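Local coordinates for cell wall binding protein cwp8 (Peptoclostridium difficile, PDB 5J6Q) that probably attaches to the bacterial cell wall through its three CWB2 modules, at residues S342-L356 against E374-L388. Numbering follows the deposited sequence.
Sequences SKKDSLPSEIEAEIL and ESKVSKETEEKLSKL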
loop_
_atom_site.group_PDB
_atom_site.type_symbol
_atom_site.label_atom_id
_atom_site.label_comp_id
_atom_site.label_asym_id
_atom_site.label_seq_id
_atom_site.Cartn_x
_atom_site.Cartn_y
_atom_site.Cartn_z
ATOM N N SER A 342 16.028 -17.231 -20.207
ATOM C CA SER A 342 17.353 -17.624 -19.787
ATOM C C SER A 342 18.417 -16.694 -20.343
ATOM O O SER A 342 18.210 -16.064 -21.379
ATOM C CB SER A 342 17.678 -19.025 -20.310
ATOM O OG SER A 342 18.776 -19.576 -19.608
ATOM N N LYS A 343 19.536 -16.580 -19.630
ATOM C CA LYS A 343 20.628 -15.866 -20.243
ATOM C C LYS A 343 21.188 -16.925 -21.254
ATOM O O LYS A 343 20.843 -18.109 -21.178
ATOM C CB LYS A 343 21.646 -15.470 -19.176
ATOM C CG LYS A 343 21.564 -13.993 -18.785
ATOM C CD LYS A 343 21.251 -13.812 -17.315
ATOM C CE LYS A 343 21.396 -12.350 -16.903
ATOM N NZ LYS A 343 21.656 -12.243 -15.445
ATOM N N LYS A 344 21.997 -16.517 -22.190
ATOM C CA LYS A 344 22.594 -17.452 -23.129
ATOM C C LYS A 344 23.541 -18.360 -22.356
ATOM O O LYS A 344 23.506 -19.566 -22.526
ATOM C CB LYS A 344 23.404 -16.710 -24.218
ATOM C CG LYS A 344 24.254 -17.669 -25.060
ATOM C CD LYS A 344 25.104 -16.944 -26.096
ATOM C CE LYS A 344 25.926 -17.939 -26.887
ATOM N NZ LYS A 344 26.804 -17.273 -27.890
ATOM N N ASP A 345 24.383 -17.773 -21.492
ATOM C CA ASP A 345 25.361 -18.576 -20.755
ATOM C C ASP A 345 24.951 -18.986 -19.359
ATOM O O ASP A 345 25.811 -19.461 -18.626
ATOM C CB ASP A 345 26.695 -17.826 -20.679
ATOM C CG ASP A 345 27.380 -17.725 -22.022
ATOM O OD1 ASP A 345 27.064 -18.543 -22.914
ATOM O OD2 ASP A 345 28.220 -16.825 -22.189
ATOM N N SER A 346 23.669 -18.807 -18.957
ATOM C CA SER A 346 23.251 -19.271 -17.628
ATOM C C SER A 346 21.744 -19.182 -17.394
ATOM O O SER A 346 21.001 -18.607 -18.183
ATOM C CB SER A 346 23.967 -18.500 -16.529
ATOM O OG SER A 346 23.801 -17.110 -16.695
ATOM N N LEU A 347 21.322 -19.761 -16.291
ATOM C CA LEU A 347 19.939 -19.781 -15.868
ATOM C C LEU A 347 19.931 -19.081 -14.535
ATOM O O LEU A 347 20.502 -19.613 -13.579
ATOM C CB LEU A 347 19.428 -21.226 -15.720
ATOM C CG LEU A 347 17.914 -21.380 -15.819
ATOM C CD1 LEU A 347 17.438 -21.003 -17.200
ATOM C CD2 LEU A 347 17.526 -22.810 -15.536
ATOM N N PRO A 348 19.311 -17.883 -14.437
ATOM C CA PRO A 348 19.272 -17.148 -13.167
ATOM C C PRO A 348 18.532 -18.052 -12.129
ATOM O O PRO A 348 17.689 -18.805 -12.596
ATOM C CB PRO A 348 18.514 -15.853 -13.543
ATOM C CG PRO A 348 18.766 -15.714 -15.024
ATOM C CD PRO A 348 18.624 -17.157 -15.510
ATOM N N SER A 349 18.802 -17.952 -10.813
ATOM C CA SER A 349 18.204 -18.823 -9.828
ATOM C C SER A 349 16.709 -18.637 -9.702
ATOM O O SER A 349 16.015 -19.594 -9.363
ATOM C CB SER A 349 18.853 -18.634 -8.453
ATOM O OG SER A 349 18.641 -17.357 -7.886
ATOM N N GLU A 350 16.217 -17.439 -9.973
ATOM C CA GLU A 350 14.794 -17.123 -9.887
ATOM C C GLU A 350 14.002 -17.922 -10.840
ATOM O O GLU A 350 12.925 -18.348 -10.512
ATOM C CB GLU A 350 14.553 -15.618 -10.165
ATOM C CG GLU A 350 14.998 -14.768 -8.994
ATOM C CD GLU A 350 16.421 -14.206 -9.192
ATOM O OE1 GLU A 350 16.743 -13.288 -8.449
ATOM O OE2 GLU A 350 17.190 -14.688 -10.091
ATOM N N ILE A 351 14.521 -18.118 -12.030
ATOM C CA ILE A 351 13.873 -18.875 -13.106
ATOM C C ILE A 351 13.996 -20.442 -12.786
ATOM O O ILE A 351 13.051 -21.197 -12.962
ATOM C CB ILE A 351 14.578 -18.507 -14.427
ATOM C CG1 ILE A 351 14.207 -17.010 -14.890
ATOM C CG2 ILE A 351 14.236 -19.527 -15.510
ATOM C CD1 ILE A 351 12.713 -16.669 -15.073
ATOM N N GLU A 352 15.160 -20.885 -12.319
ATOM C CA GLU A 352 15.352 -22.290 -11.981
ATOM C C GLU A 352 14.365 -22.628 -10.903
ATOM O O GLU A 352 13.635 -23.631 -11.006
ATOM C CB GLU A 352 16.823 -22.501 -11.502
ATOM C CG GLU A 352 17.065 -23.855 -10.850
ATOM C CD GLU A 352 18.535 -24.069 -10.548
ATOM O OE1 GLU A 352 19.063 -23.332 -9.713
ATOM O OE2 GLU A 352 19.151 -24.942 -11.165
ATOM N N ALA A 353 14.295 -21.762 -9.873
ATOM C CA ALA A 353 13.357 -21.918 -8.759
ATOM C C ALA A 353 11.924 -21.952 -9.247
ATOM O O ALA A 353 11.148 -22.709 -8.672
ATOM C CB ALA A 353 13.556 -20.790 -7.735
ATOM N N GLU A 354 11.525 -21.153 -10.354
ATOM C CA GLU A 354 10.096 -21.165 -10.817
ATOM C C GLU A 354 9.909 -22.428 -11.617
ATOM O O GLU A 354 8.812 -22.999 -11.607
ATOM C CB GLU A 354 9.678 -19.897 -11.669
ATOM C CG GLU A 354 8.267 -19.941 -12.229
ATOM C CD GLU A 354 7.171 -19.715 -11.159
ATOM O OE1 GLU A 354 6.033 -19.602 -11.553
ATOM O OE2 GLU A 354 7.447 -19.696 -9.937
ATOM N N ILE A 355 10.940 -22.870 -12.346
ATOM C CA ILE A 355 10.811 -24.195 -13.029
ATOM C C ILE A 355 10.360 -25.328 -12.007
ATOM O O ILE A 355 9.425 -26.084 -12.263
ATOM C CB ILE A 355 12.148 -24.662 -13.600
ATOM C CG1 ILE A 355 12.647 -23.632 -14.626
ATOM C CG2 ILE A 355 11.980 -26.148 -14.316
ATOM C CD1 ILE A 355 11.787 -23.682 -15.817
ATOM N N LEU A 356 11.021 -25.392 -10.864
ATOM C CA LEU A 356 10.696 -26.425 -9.868
ATOM C C LEU A 356 9.312 -26.305 -9.362
ATOM O O LEU A 356 8.575 -27.273 -9.260
ATOM C CB LEU A 356 11.677 -26.319 -8.701
ATOM C CG LEU A 356 13.132 -26.606 -9.091
ATOM C CD1 LEU A 356 13.999 -26.554 -7.808
ATOM C CD2 LEU A 356 13.293 -27.966 -9.769
ATOM N N GLU A 374 21.658 -21.732 -29.936
ATOM C CA GLU A 374 22.554 -21.662 -28.800
ATOM C C GLU A 374 23.045 -20.243 -28.659
ATOM O O GLU A 374 23.699 -19.900 -27.697
ATOM C CB GLU A 374 23.688 -22.664 -29.009
ATOM C CG GLU A 374 23.116 -24.025 -29.370
ATOM C CD GLU A 374 24.162 -25.030 -29.801
ATOM O OE1 GLU A 374 23.762 -26.191 -30.060
ATOM O OE2 GLU A 374 25.364 -24.671 -29.882
ATOM N N SER A 375 22.724 -19.425 -29.650
ATOM C CA SER A 375 23.018 -18.000 -29.700
ATOM C C SER A 375 22.100 -17.251 -28.714
ATOM O O SER A 375 22.339 -16.098 -28.391
ATOM C CB SER A 375 22.763 -17.489 -31.116
ATOM O OG SER A 375 22.284 -18.552 -31.937
ATOM N N LYS A 376 21.047 -17.922 -28.254
ATOM C CA LYS A 376 20.045 -17.396 -27.330
ATOM C C LYS A 376 20.156 -18.158 -26.010
ATOM O O LYS A 376 20.262 -17.551 -24.954
ATOM C CB LYS A 376 18.636 -17.573 -27.927
ATOM C CG LYS A 376 18.181 -16.433 -28.856
ATOM C CD LYS A 376 19.320 -15.819 -29.663
ATOM C CE LYS A 376 19.258 -14.312 -29.678
ATOM N NZ LYS A 376 20.160 -13.709 -28.651
ATOM N N VAL A 377 20.137 -19.503 -26.091
ATOM C CA VAL A 377 20.267 -20.393 -24.952
ATOM C C VAL A 377 21.371 -21.415 -25.307
ATOM O O VAL A 377 21.139 -22.305 -26.127
ATOM C CB VAL A 377 18.947 -21.135 -24.641
ATOM C CG1 VAL A 377 19.078 -21.858 -23.308
ATOM C CG2 VAL A 377 17.750 -20.174 -24.630
ATOM N N SER A 378 22.550 -21.294 -24.697
ATOM C CA SER A 378 23.675 -22.182 -25.032
ATOM C C SER A 378 23.409 -23.695 -24.889
ATOM O O SER A 378 22.372 -24.152 -24.390
ATOM C CB SER A 378 24.890 -21.829 -24.176
ATOM O OG SER A 378 24.607 -22.028 -22.804
ATOM N N LYS A 379 24.382 -24.471 -25.357
ATOM C CA LYS A 379 24.340 -25.923 -25.286
ATOM C C LYS A 379 24.556 -26.312 -23.836
ATOM O O LYS A 379 23.947 -27.263 -23.355
ATOM C CB LYS A 379 25.442 -26.527 -26.185
ATOM C CG LYS A 379 25.483 -28.048 -26.141
ATOM C CD LYS A 379 24.427 -28.660 -27.069
ATOM N N GLU A 380 25.413 -25.550 -23.131
ATOM C CA GLU A 380 25.704 -25.827 -21.726
ATOM C C GLU A 380 24.507 -25.578 -20.801
ATOM O O GLU A 380 24.363 -26.309 -19.825
ATOM C CB GLU A 380 26.900 -25.005 -21.237
ATOM C CG GLU A 380 27.590 -25.678 -20.065
ATOM C CD GLU A 380 28.637 -24.800 -19.420
ATOM O OE1 GLU A 380 29.842 -25.120 -19.526
ATOM O OE2 GLU A 380 28.244 -23.792 -18.800
ATOM N N THR A 381 23.649 -24.566 -21.062
ATOM C CA THR A 381 22.501 -24.411 -20.157
ATOM C C THR A 381 21.593 -25.612 -20.437
ATOM O O THR A 381 20.959 -26.178 -19.536
ATOM C CB THR A 381 21.754 -23.055 -20.396
ATOM O OG1 THR A 381 22.464 -22.012 -19.717
ATOM C CG2 THR A 381 20.286 -23.091 -19.861
ATOM N N GLU A 382 21.541 -26.005 -21.692
ATOM C CA GLU A 382 20.721 -27.158 -22.062
ATOM C C GLU A 382 21.134 -28.449 -21.301
ATOM O O GLU A 382 20.245 -29.243 -20.969
ATOM C CB GLU A 382 20.864 -27.387 -23.548
ATOM C CG GLU A 382 19.736 -28.184 -24.157
ATOM C CD GLU A 382 19.880 -28.181 -25.653
ATOM O OE1 GLU A 382 19.040 -28.773 -26.334
ATOM O OE2 GLU A 382 20.875 -27.550 -26.145
ATOM N N GLU A 383 22.455 -28.638 -21.003
ATOM C CA GLU A 383 22.961 -29.810 -20.285
ATOM C C GLU A 383 22.814 -29.670 -18.772
ATOM O O GLU A 383 22.761 -30.683 -18.066
ATOM C CB GLU A 383 24.436 -30.064 -20.644
ATOM C CG GLU A 383 25.348 -28.944 -20.189
ATOM C CD GLU A 383 26.721 -29.000 -20.824
ATOM O OE1 GLU A 383 27.717 -28.941 -20.072
ATOM O OE2 GLU A 383 26.800 -29.088 -22.065
ATOM N N LYS A 384 22.774 -28.445 -18.246
ATOM C CA LYS A 384 22.559 -28.325 -16.810
ATOM C C LYS A 384 21.106 -28.739 -16.598
ATOM O O LYS A 384 20.763 -29.368 -15.589
ATOM C CB LYS A 384 22.796 -26.886 -16.291
ATOM C CG LYS A 384 22.164 -26.646 -14.905
ATOM C CD LYS A 384 22.353 -25.191 -14.400
ATOM C CE LYS A 384 21.417 -24.887 -13.234
ATOM N NZ LYS A 384 22.085 -24.942 -11.882
ATOM N N LEU A 385 20.252 -28.404 -17.578
ATOM C CA LEU A 385 18.844 -28.726 -17.494
ATOM C C LEU A 385 18.624 -30.224 -17.655
ATOM O O LEU A 385 17.674 -30.736 -17.095
ATOM C CB LEU A 385 18.078 -27.962 -18.578
ATOM C CG LEU A 385 17.994 -26.461 -18.329
ATOM C CD1 LEU A 385 17.597 -25.777 -19.623
ATOM C CD2 LEU A 385 16.977 -26.169 -17.238
ATOM N N SER A 386 19.488 -30.928 -18.433
ATOM C CA SER A 386 19.330 -32.374 -18.576
ATOM C C SER A 386 19.616 -33.051 -17.251
ATOM O O SER A 386 19.258 -34.198 -17.086
ATOM C CB SER A 386 20.265 -32.937 -19.648
ATOM O OG SER A 386 21.629 -32.736 -19.316
ATOM N N LYS A 387 20.248 -32.349 -16.291
ATOM C CA LYS A 387 20.544 -32.971 -14.998
ATOM C C LYS A 387 19.322 -33.013 -14.126
ATOM O O LYS A 387 19.338 -33.685 -13.098
ATOM C CB LYS A 387 21.676 -32.255 -14.251
ATOM C CG LYS A 387 22.897 -31.971 -15.151
ATOM C CD LYS A 387 23.942 -33.077 -15.084
ATOM C CE LYS A 387 24.486 -33.422 -16.447
ATOM N NZ LYS A 387 25.622 -32.536 -16.825
ATOM N N LEU A 388 18.256 -32.318 -14.508
ATOM C CA LEU A 388 17.035 -32.313 -13.678
ATOM C C LEU A 388 16.319 -33.670 -13.611
ATOM O O LEU A 388 15.986 -34.128 -12.533
ATOM C CB LEU A 388 15.982 -31.293 -14.164
ATOM C CG LEU A 388 15.418 -30.439 -13.050
ATOM C CD1 LEU A 388 14.726 -29.210 -13.638
ATOM C CD2 LEU A 388 14.439 -31.246 -12.238
HETATM O O HOH W 1 27.510 -21.443 -20.601
#
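Ser378 grips the backbone carbonyl of Lys344 twice, at the C-terminal edge of the parallel sheet of a CWB2 domain, where the loops after strands 339-342 and 367-371 run into helices 349-359 and 379-386. Ser378 N donates to Lys344 O at 2.9 Å, and Ser378 OG donates to the same oxygen at 2.7 Å, both donors lying only slightly off the carbonyl plane. With chi1 at 62°, Ser378 OG stands between its own backbone N and carbonyl carbon, from where it also accepts from Thr381 N at 3.2 Å, the N-cap bond of helix 379-386. One hydroxyl thus caps a helix and ties it to the neighbouring loop. Beside it, Lys376 O takes a CA-H...O contact from Lys344 CA at 3.0 Å.

Deeper in, Thr381 lies under the loop: OG1 rests against the backbone of Ser346, while CG2 faces Ser342 OG. Leu347 and Leu385 then cross at about a right angle, their CD2 methyls 3.8 Å apart, and both side chains also touch Leu316 of strand 313-318, so the loop before helix 349-359 and the 374-388 segment meet over the sheet.

The outer side is open to solvent: exposed Lys344 stretches fully extended past the carbonyls of Glu374 and Ser375, touching them with its methylenes. A water donates to both Asp345 O and Glu380 OE2, bridging loop and helix at the surface. Farther along, packing is looser: Ile355 and Leu356 of the first helix meet Leu388, in the loop after the second, through methyls, Ile355 by its CG2 branch, 4.2 Å from Leu388 CD1. Between the leucine pair and Leu388, Glu352 and Lys384 close a salt bridge, its hydrogen bond weak; Lys384 bends at its last torsion (chi4 101°), which leaves Lys384 NZ 3.0 Å from Glu352 OE2.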